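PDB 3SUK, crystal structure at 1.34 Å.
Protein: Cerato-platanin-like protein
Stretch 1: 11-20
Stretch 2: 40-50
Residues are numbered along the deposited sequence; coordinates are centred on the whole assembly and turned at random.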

# COMPACT_ATOMS: atom_id res chain seq x y z
N THR A 11 -11.24 2.16 -0.55
CA THR A 11 -11.10 2.97 0.66
C THR A 11 -9.86 3.86 0.45
O THR A 11 -9.90 5.02 0.66
CB THR A 11 -10.83 2.01 1.87
OG1 THR A 11 -12.02 1.28 2.17
CG2 THR A 11 -10.42 2.77 3.07
N TYR A 12 -8.78 3.30 -0.07
CA TYR A 12 -7.51 4.02 -0.21
C TYR A 12 -7.40 5.00 -1.37
O TYR A 12 -6.47 5.72 -1.45
CB TYR A 12 -6.32 3.02 -0.21
CG TYR A 12 -6.39 2.03 0.94
CD1 TYR A 12 -6.43 2.46 2.26
CD2 TYR A 12 -6.46 0.67 0.71
CE1 TYR A 12 -6.52 1.55 3.31
CE2 TYR A 12 -6.57 -0.21 1.73
CZ TYR A 12 -6.61 0.20 3.03
OH TYR A 12 -6.72 -0.69 4.06
N ASP A 13 -8.36 4.94 -2.27
CA ASP A 13 -8.39 5.80 -3.47
C ASP A 13 -8.77 7.21 -3.15
O ASP A 13 -8.57 8.08 -3.93
CB ASP A 13 -9.31 5.24 -4.55
CG ASP A 13 -8.65 4.13 -5.29
OD1 ASP A 13 -7.73 4.45 -6.04
OD2 ASP A 13 -9.02 3.02 -5.07
N ASN A 14 -9.29 7.40 -1.97
CA ASN A 14 -9.83 8.69 -1.56
C ASN A 14 -8.82 9.46 -0.68
O ASN A 14 -8.59 9.14 0.45
CB ASN A 14 -11.21 8.44 -0.86
CG ASN A 14 -12.29 7.72 -1.81
OD1 ASN A 14 -12.81 8.33 -2.72
ND2 ASN A 14 -12.55 6.46 -1.57
N ALA A 15 -8.26 10.54 -1.24
CA ALA A 15 -7.20 11.34 -0.62
C ALA A 15 -7.57 11.90 0.74
O ALA A 15 -6.73 12.09 1.58
CB ALA A 15 -6.77 12.50 -1.52
N SER A 16 -8.84 12.19 0.91
CA SER A 16 -9.29 12.87 2.11
C SER A 16 -9.56 11.90 3.26
O SER A 16 -9.88 12.30 4.34
CB SER A 16 -10.53 13.71 1.80
OG SER A 16 -11.61 12.89 1.53
N GLY A 17 -9.40 10.61 3.04
CA GLY A 17 -9.59 9.67 4.13
C GLY A 17 -8.62 9.91 5.29
O GLY A 17 -7.46 10.18 5.12
N SER A 18 -9.13 9.80 6.49
CA SER A 18 -8.34 10.00 7.69
C SER A 18 -7.52 8.79 8.06
O SER A 18 -7.99 7.70 8.03
CB SER A 18 -9.26 10.37 8.88
OG SER A 18 -8.52 10.46 10.07
N MET A 19 -6.31 9.05 8.48
CA MET A 19 -5.39 8.04 8.98
C MET A 19 -5.92 7.38 10.26
O MET A 19 -5.51 6.36 10.63
CB MET A 19 -4.00 8.65 9.15
CG MET A 19 -2.84 7.60 9.33
SD MET A 19 -2.64 6.48 7.85
CE MET A 19 -1.84 7.63 6.71
N ASN A 20 -6.88 8.04 10.91
CA ASN A 20 -7.54 7.52 12.09
C ASN A 20 -8.50 6.37 11.82
O ASN A 20 -8.95 5.74 12.72
CB ASN A 20 -8.19 8.64 12.89
CG ASN A 20 -7.16 9.52 13.51
OD1 ASN A 20 -6.16 9.07 14.00
ND2 ASN A 20 -7.38 10.79 13.42
N SER A 40 -1.94 12.81 2.14
CA SER A 40 -0.68 13.30 2.66
C SER A 40 0.52 12.32 2.67
O SER A 40 1.64 12.72 2.82
CB SER A 40 -0.88 13.92 4.05
OG SER A 40 -1.02 12.95 5.05
N VAL A 41 0.25 11.03 2.56
CA VAL A 41 1.33 10.10 2.49
C VAL A 41 2.11 10.44 1.19
O VAL A 41 1.52 10.61 0.18
CB VAL A 41 0.79 8.67 2.44
CG1 VAL A 41 1.96 7.71 2.37
CG2 VAL A 41 -0.08 8.39 3.72
N PRO A 42 3.43 10.51 1.24
CA PRO A 42 4.17 11.07 0.11
C PRO A 42 4.04 10.30 -1.20
O PRO A 42 4.24 10.85 -2.23
CB PRO A 42 5.63 11.10 0.62
CG PRO A 42 5.51 11.19 2.06
CD PRO A 42 4.32 10.35 2.41
N THR A 43 3.72 9.02 -1.13
CA THR A 43 3.61 8.19 -2.32
C THR A 43 2.16 8.11 -2.84
O THR A 43 1.89 7.42 -3.75
CB THR A 43 4.13 6.78 -2.01
OG1 THR A 43 3.40 6.29 -0.90
CG2 THR A 43 5.61 6.82 -1.61
N PHE A 44 1.23 8.83 -2.23
CA PHE A 44 -0.17 8.65 -2.58
C PHE A 44 -0.32 8.86 -4.09
O PHE A 44 0.21 9.80 -4.62
CB PHE A 44 -1.05 9.69 -1.85
CG PHE A 44 -2.53 9.55 -2.19
CD1 PHE A 44 -3.31 8.70 -1.48
CD2 PHE A 44 -3.09 10.25 -3.24
CE1 PHE A 44 -4.64 8.55 -1.77
CE2 PHE A 44 -4.42 10.10 -3.52
CZ PHE A 44 -5.18 9.24 -2.78
N PRO A 45 -1.06 8.01 -4.78
CA PRO A 45 -2.00 7.01 -4.26
C PRO A 45 -1.36 5.63 -4.09
O PRO A 45 -2.08 4.68 -4.01
CB PRO A 45 -3.04 6.94 -5.37
CG PRO A 45 -2.24 7.09 -6.60
CD PRO A 45 -1.17 8.14 -6.23
N HIS A 46 -0.04 5.57 -4.03
CA HIS A 46 0.62 4.29 -3.79
C HIS A 46 0.60 4.03 -2.28
O HIS A 46 1.57 4.20 -1.60
CB HIS A 46 2.07 4.31 -4.28
CG HIS A 46 2.23 4.58 -5.74
ND1 HIS A 46 3.45 4.77 -6.33
CD2 HIS A 46 1.31 4.70 -6.72
CE1 HIS A 46 3.28 5.01 -7.62
NE2 HIS A 46 1.99 4.97 -7.88
N ILE A 47 -0.56 3.62 -1.81
CA ILE A 47 -0.76 3.30 -0.40
C ILE A 47 -1.67 2.08 -0.30
O ILE A 47 -2.38 1.77 -1.22
CB ILE A 47 -1.38 4.45 0.40
CG1 ILE A 47 -2.73 4.85 -0.19
CG2 ILE A 47 -0.43 5.66 0.51
CD1 ILE A 47 -3.62 5.63 0.74
N GLY A 48 -1.58 1.39 0.83
CA GLY A 48 -2.44 0.24 1.03
C GLY A 48 -2.25 -0.46 2.35
O GLY A 48 -1.47 -0.08 3.18
N ALA A 49 -3.01 -1.54 2.49
CA ALA A 49 -2.90 -2.44 3.62
C ALA A 49 -1.91 -3.57 3.28
O ALA A 49 -1.78 -3.88 2.11
CB ALA A 49 -4.28 -3.02 3.94
N SER A 50 -1.23 -4.11 4.29
CA SER A 50 -0.37 -5.27 4.15
C SER A 50 -0.56 -6.22 5.34
O SER A 50 -0.78 -5.81 6.43
CB SER A 50 1.09 -4.84 4.07
OG SER A 50 1.96 -5.93 4.20

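Residues 11-13 form the end of a 3-10 segment that begins earlier in the chain; a type I turn from Asn14 to Gly17 follows, closed by a hydrogen bond from Gly17 N to Asn14 O at 3.1 Å, and a second 3-10 segment starts at Met19. The other stretch makes its own type I turn, Val41 to Phe44, with Phe44 N hydrogen-bonded to Val41 O at 3.0 Å. A cis peptide bond then precedes Pro45, and the chain straightens into a strand at residues 47-50. The two backbones stay well apart, with 6.4 Å between Tyr12 CA and Gly48 CA, and no hydrogen bond joins them. Cohesion therefore rests on packing, which buries 391 Å² in all.

Tyr12 contributes most. Its CA-to-CB bond points toward the strand, and chi1 in the m well lays the ring along Gly48 and Ala49. Gly48 CA sits over one face of the Tyr12 ring, 4.3 Å from its centroid and 18° off the normal, a CH-pi contact in which glycine presents its backbone carbon directly to the ring. Farther along, Ala49 CB lies 3.4 Å from Tyr12 OH; a methyl fills this place compactly, while the buried hydroxyl is hydrogen-bonded elsewhere in the structure. Near the base of the ring, the Ile47 side chain leaves its backbone sideways but reaches inward, bringing CD1 to 3.9 Å from Tyr12 CB.

Phe44 extends from its turn toward the first stretch. The ring meets the backbone with its outer atoms: Phe44 CE1 is 3.4 Å from Tyr12 O, and Asp13 O lies at the ring edge, 3.8 Å from Phe44 CZ. The small Ala15 adds its CB, 3.8 Å from Phe44 CZ. Asp13 directs its CA-to-CB bond away and meets Phe44 through its backbone O; no atom of its side chain comes within contact distance of the second stretch. Separately, the long, flexible Met19 brings CE to 3.6 Å from Val41 CG2, joining two buried apolar side chains.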